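Local coordinates for glutaredoxin-like protein NRDH (Escherichia coli, PDB 1H75) that probably carries electrons to the NrdEF ribonucleotide reductase, as a glutaredoxin-family redox protein with a redox-active disulfide, at residues 11-17 with 51-55. Residues are numbered along the deposited sequence; the frame is centred on the assembly and turned at random.
Sequences CVQCHAT and LPVVI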
# COMPACT_ATOMS: atom_id res chain seq x y z
N CYS A 11 -5.46 7.54 8.83
CA CYS A 11 -4.05 7.46 8.47
C CYS A 11 -3.86 8.36 7.24
O CYS A 11 -4.32 8.04 6.14
CB CYS A 11 -3.69 5.98 8.17
SG CYS A 11 -2.10 5.70 7.30
N VAL A 12 -3.20 9.50 7.45
CA VAL A 12 -2.99 10.46 6.37
C VAL A 12 -2.12 9.92 5.22
O VAL A 12 -2.44 10.14 4.05
CB VAL A 12 -2.35 11.76 6.90
CG1 VAL A 12 -2.32 12.81 5.78
CG2 VAL A 12 -3.16 12.27 8.11
N GLN A 13 -1.04 9.23 5.56
CA GLN A 13 -0.17 8.68 4.52
C GLN A 13 -0.88 7.60 3.71
O GLN A 13 -0.55 7.39 2.52
CB GLN A 13 1.13 8.15 5.13
CG GLN A 13 2.00 9.29 5.65
CD GLN A 13 3.40 8.87 6.04
OE1 GLN A 13 4.14 8.28 5.25
NE2 GLN A 13 3.79 9.18 7.28
N CYS A 14 -1.83 6.92 4.33
CA CYS A 14 -2.60 5.89 3.64
C CYS A 14 -3.51 6.56 2.61
O CYS A 14 -3.62 6.12 1.46
CB CYS A 14 -3.46 5.12 4.62
SG CYS A 14 -2.57 4.24 5.93
N HIS A 15 -4.20 7.61 3.05
CA HIS A 15 -5.10 8.34 2.16
C HIS A 15 -4.32 8.96 1.00
O HIS A 15 -4.76 8.91 -0.16
CB HIS A 15 -5.86 9.42 2.94
CG HIS A 15 -6.86 10.18 2.12
ND1 HIS A 15 -6.52 11.28 1.36
CD2 HIS A 15 -8.18 9.97 1.91
CE1 HIS A 15 -7.59 11.72 0.72
NE2 HIS A 15 -8.61 10.94 1.04
N ALA A 16 -3.15 9.53 1.31
CA ALA A 16 -2.32 10.14 0.27
C ALA A 16 -1.96 9.09 -0.79
O ALA A 16 -1.98 9.35 -2.00
CB ALA A 16 -1.06 10.72 0.87
N THR A 17 -1.64 7.89 -0.32
CA THR A 17 -1.27 6.81 -1.23
C THR A 17 -2.42 6.39 -2.15
O THR A 17 -2.23 6.20 -3.35
CB THR A 17 -0.76 5.60 -0.41
OG1 THR A 17 0.44 5.99 0.28
CG2 THR A 17 -0.47 4.40 -1.33
N LEU A 51 2.38 2.55 8.44
CA LEU A 51 1.39 2.35 7.39
C LEU A 51 1.37 3.54 6.47
O LEU A 51 1.82 4.64 6.82
CB LEU A 51 0.00 2.15 7.99
CG LEU A 51 -0.18 0.90 8.84
CD1 LEU A 51 -1.47 0.98 9.63
CD2 LEU A 51 -0.19 -0.31 7.93
N PRO A 52 0.88 3.34 5.24
CA PRO A 52 0.39 2.07 4.70
C PRO A 52 1.56 1.17 4.29
O PRO A 52 2.71 1.58 4.32
CB PRO A 52 -0.36 2.51 3.46
CG PRO A 52 0.54 3.65 2.96
CD PRO A 52 0.80 4.42 4.23
N VAL A 53 1.24 -0.06 3.93
CA VAL A 53 2.23 -0.94 3.36
C VAL A 53 1.68 -1.26 1.98
O VAL A 53 0.51 -1.64 1.83
CB VAL A 53 2.45 -2.24 4.16
CG1 VAL A 53 3.32 -3.20 3.34
CG2 VAL A 53 3.16 -1.92 5.46
N VAL A 54 2.50 -1.08 0.95
CA VAL A 54 2.08 -1.39 -0.40
C VAL A 54 2.87 -2.57 -0.90
O VAL A 54 4.10 -2.60 -0.77
CB VAL A 54 2.33 -0.21 -1.39
CG1 VAL A 54 1.98 -0.66 -2.80
CG2 VAL A 54 1.53 1.00 -0.98
N ILE A 55 2.16 -3.57 -1.41
CA ILE A 55 2.82 -4.76 -1.96
C ILE A 55 2.35 -4.86 -3.41
O ILE A 55 1.15 -4.88 -3.69
CB ILE A 55 2.41 -6.08 -1.22
CG1 ILE A 55 2.77 -6.01 0.26
CG2 ILE A 55 3.06 -7.28 -1.90
CD1 ILE A 55 4.23 -5.70 0.55
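The pyrrolidine ring of Pro52 turns one face to Cys14, whose SG stands above the ring, 3.7 Å from Pro52 CB, with Cys14 CA over the same face. Thr17 OG1 lies almost in the mean ring plane at the CG corner, 3.6 Å from Pro52 CG; at the CD corner the helix backbone comes closest, Cys14 N 3.6 Å from Pro52 CD, with Gln13 CB beside it. This is the pairing characteristic of thioredoxin-fold redox proteins such as the glutaredoxins, a CxxC pair at the start of a helix facing a proline that follows a cis peptide bond, here Leu51-Pro52. The disulfide is formed, with Cys11 SG 2.1 Å from Cys14 SG. Cys11, at the N-cap, holds its sulfur anti to the backbone N (chi1 165°), which sets it near the Leu51 carbonyl. Leu51 CB packs against Cys14 SG at 3.9 Å. No hydrogen bond joins the two segments, so the evidence is for apolar packing. Polar atoms find partners away from the proline: Gln13 OE1 accepts from Phe64 N, and Gln13 O takes both Thr17 N and the Thr17 hydroxyl. The latter bond, Thr17 OG1 to Gln13 O, is 2.8 Å long, with a C=O...O angle of 158°. With chi1 at -64°, OG1 lies anti to the carbonyl carbon, which turns it back along the helix, while the methyl points on toward strand 53-56. Replacing Thr17 by an alanine would probably cost Gln13 O its hydroxyl donor, leaving the bond from Thr17 N, and open a gap beside Pro52 CG and Val54 CG2. Strand 53-56 joins the packing through one methyl pair, Thr17 CG2 and Val54 CG2, which meet tip to tip at 4.0 Å.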